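Local coordinates for RabGAP/TBC protein (Chlamydomonas reinhardtii, PDB 4P17) that probably acts as a GTPase-activating protein for Rab GTPases in the flagellum, through an all-helical TBC domain, at residues L206-L211 with L266-K270. Coordinates in Å, arbitrary orientation, origin at the centre of the assembly. Residues are numbered along the deposited sequence.
Sequences LIGTKL and LAMLK
Leu266, with chi1 t and chi2 p, points toward the facing segment and overlaps the last turn of helix 201-210 and the residue after it: its CD1 lies 3.7 Å from Leu206 CB, 4.0 Å from Ile207 N and 3.8 Å from Leu211 CD1, while its CD2 meets Lys210 CD at 3.5 Å. Segment 206-210 is the C-terminal end of helix 201-210, with Lys210 N hydrogen-bonded to Leu206 O (2.8 Å); 266-270 is regular helix within helix 259-271. The short axes approach to 10.7 Å and cross at -46°, closer to parallel than antiparallel, with CA pairs Leu206–Leu266 and Leu211–Lys270 each 6.9 Å apart. Leu211 (phi/psi -136/57) leaves the helical conformation and is the N-cap residue of helix 212-221. Its side chain, chi1 m and chi2 t, points toward the partner, one turn beyond Leu266, where CD1 packs 3.8 Å from Leu269 CB and 3.6 Å from Lys270 N. Ile207 completes the apolar patch, its CD1 3.5 Å from Leu269 CD1. No hydrogen bond crosses; the contact is aliphatic, edged by the methylenes of Lys210 and Lys270, and joins the two helices within the all-helical TBC domain. Helix 212-221 extends this core through Leu214 against Leu269 and Phe218 against Ile207, helix 273-277 brings Glu273 to Leu211 and Met276 to Leu269, and helix 299-306 packs on Ala267 and Met268.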
ATOM      1  N   LEU A 206      -3.367 -19.565   6.886  1.00  4.71           N
ATOM      2  CA  LEU A 206      -2.239 -19.162   7.708  1.00 11.31           C
ATOM      3  C   LEU A 206      -2.636 -18.942   9.157  1.00  8.77           C
ATOM      4  O   LEU A 206      -1.859 -19.241  10.044  1.00  8.88           O
ATOM      5  CB  LEU A 206      -1.595 -17.894   7.153  1.00 18.21           C
ATOM      6  CG  LEU A 206      -0.804 -18.153   5.875  1.00  7.74           C
ATOM      7  CD1 LEU A 206      -0.541 -16.812   5.131  1.00 10.74           C
ATOM      8  CD2 LEU A 206       0.484 -18.861   6.216  1.00 11.67           C
ATOM      9  N   ILE A 207      -3.827 -18.405   9.386  1.00 11.39           N
ATOM     10  CA  ILE A 207      -4.304 -18.197  10.758  1.00  9.87           C
ATOM     11  C   ILE A 207      -4.395 -19.555  11.439  1.00  9.44           C
ATOM     12  O   ILE A 207      -3.926 -19.731  12.571  1.00  7.31           O
ATOM     13  CB  ILE A 207      -5.686 -17.466  10.769  1.00 18.24           C
ATOM     14  CG1 ILE A 207      -5.513 -16.002  10.358  1.00 11.36           C
ATOM     15  CG2 ILE A 207      -6.360 -17.503  12.172  1.00 15.62           C
ATOM     16  CD1 ILE A 207      -6.822 -15.337   9.992  1.00 12.77           C
ATOM     17  N   GLY A 208      -4.983 -20.531  10.744  1.00  9.82           N
ATOM     18  CA  GLY A 208      -5.179 -21.839  11.342  1.00 13.02           C
ATOM     19  C   GLY A 208      -3.864 -22.559  11.627  1.00 15.44           C
ATOM     20  O   GLY A 208      -3.725 -23.280  12.627  1.00 20.73           O
ATOM     21  N   THR A 209      -2.892 -22.362  10.752  1.00 13.56           N
ATOM     22  CA  THR A 209      -1.584 -23.007  10.884  1.00 15.58           C
ATOM     23  C   THR A 209      -0.658 -22.312  11.883  1.00 15.42           C
ATOM     24  O   THR A 209      -0.071 -22.957  12.756  1.00 14.30           O
ATOM     25  CB  THR A 209      -0.872 -23.073   9.521  1.00 10.97           C
ATOM     26  OG1 THR A 209      -0.660 -21.752   9.012  1.00 42.65           O
ATOM     27  CG2 THR A 209      -1.704 -23.807   8.579  1.00 12.25           C
ATOM     28  N   LYS A 210      -0.566 -20.994  11.765  1.00 13.80           N
ATOM     29  CA  LYS A 210       0.377 -20.181  12.526  1.00 11.97           C
ATOM     30  C   LYS A 210      -0.188 -19.606  13.815  1.00 13.11           C
ATOM     31  O   LYS A 210       0.573 -19.323  14.746  1.00 10.94           O
ATOM     32  CB  LYS A 210       0.887 -19.023  11.663  1.00 15.69           C
ATOM     33  CG  LYS A 210       1.555 -19.454  10.378  1.00 19.32           C
ATOM     34  CD  LYS A 210       2.800 -18.641  10.101  1.00 25.75           C
ATOM     35  CE  LYS A 210       3.332 -18.855   8.699  1.00 28.35           C
ATOM     36  NZ  LYS A 210       4.306 -17.787   8.344  1.00 16.32           N
ATOM     37  N   LEU A 211      -1.507 -19.456  13.873  1.00  8.47           N
ATOM     38  CA  LEU A 211      -2.159 -18.760  14.964  1.00 15.49           C
ATOM     39  C   LEU A 211      -3.375 -19.570  15.408  1.00  7.93           C
ATOM     40  O   LEU A 211      -4.490 -19.075  15.426  1.00  9.00           O
ATOM     41  CB  LEU A 211      -2.536 -17.339  14.529  1.00 14.23           C
ATOM     42  CG  LEU A 211      -1.380 -16.418  14.101  1.00 19.80           C
ATOM     43  CD1 LEU A 211      -1.915 -15.107  13.527  1.00  9.95           C
ATOM     44  CD2 LEU A 211      -0.410 -16.137  15.251  1.00 18.57           C
ATOM     45  N   LEU A 266      -1.092 -11.492   7.821  1.00  7.14           N
ATOM     46  CA  LEU A 266      -0.854 -12.495   8.866  1.00  7.33           C
ATOM     47  C   LEU A 266       0.001 -11.878   9.967  1.00 10.21           C
ATOM     48  O   LEU A 266      -0.258 -12.102  11.155  1.00  6.99           O
ATOM     49  CB  LEU A 266      -0.147 -13.747   8.319  1.00  7.11           C
ATOM     50  CG  LEU A 266       0.068 -14.765   9.442  1.00  9.81           C
ATOM     51  CD1 LEU A 266      -1.282 -15.389   9.832  1.00 10.47           C
ATOM     52  CD2 LEU A 266       1.059 -15.792   9.060  1.00 26.05           C
ATOM     53  N   ALA A 267       1.012 -11.098   9.572  1.00  9.51           N
ATOM     54  CA  ALA A 267       1.902 -10.480  10.554  1.00  6.33           C
ATOM     55  C   ALA A 267       1.109  -9.559  11.481  1.00  6.35           C
ATOM     56  O   ALA A 267       1.354  -9.523  12.676  1.00  6.71           O
ATOM     57  CB  ALA A 267       3.028  -9.716   9.864  1.00  7.13           C
ATOM     58  N   MET A 268       0.161  -8.811  10.936  1.00  5.29           N
ATOM     59  CA  MET A 268      -0.697  -7.972  11.769  1.00  5.15           C
ATOM     60  C   MET A 268      -1.463  -8.775  12.787  1.00  9.69           C
ATOM     61  O   MET A 268      -1.612  -8.350  13.927  1.00  9.16           O
ATOM     62  CB  MET A 268      -1.687  -7.206  10.908  1.00  4.21           C
ATOM     63  CG  MET A 268      -1.065  -6.157  10.085  1.00  9.54           C
ATOM     64  SD  MET A 268      -0.535  -4.734  11.029  1.00 16.70           S
ATOM     65  CE  MET A 268      -2.042  -4.203  11.844  1.00 22.37           C
ATOM     66  N   LEU A 269      -1.975  -9.927  12.368  1.00  6.08           N
ATOM     67  CA  LEU A 269      -2.734 -10.770  13.270  1.00  6.16           C
ATOM     68  C   LEU A 269      -1.828 -11.407  14.323  1.00 11.12           C
ATOM     69  O   LEU A 269      -2.250 -11.589  15.465  1.00 10.21           O
ATOM     70  CB  LEU A 269      -3.486 -11.827  12.487  1.00  7.04           C
ATOM     71  CG  LEU A 269      -4.500 -11.266  11.477  1.00 10.33           C
ATOM     72  CD1 LEU A 269      -5.226 -12.351  10.681  1.00  9.84           C
ATOM     73  CD2 LEU A 269      -5.516 -10.362  12.168  1.00 11.76           C
ATOM     74  N   LYS A 270      -0.601 -11.757  13.939  1.00  7.06           N
ATOM     75  CA  LYS A 270       0.350 -12.318  14.889  1.00  5.83           C
ATOM     76  C   LYS A 270       0.686 -11.300  15.967  1.00  7.91           C
ATOM     77  O   LYS A 270       0.716 -11.597  17.172  1.00  7.74           O
ATOM     78  CB  LYS A 270       1.613 -12.763  14.160  1.00  7.87           C
ATOM     79  CG  LYS A 270       2.625 -13.490  14.994  1.00 16.29           C
ATOM     80  CD  LYS A 270       3.563 -14.265  14.092  1.00 12.37           C
ATOM     81  CE  LYS A 270       5.019 -14.117  14.512  1.00 32.77           C
ATOM     82  NZ  LYS A 270       5.245 -14.342  15.962  1.00 36.37           N
TER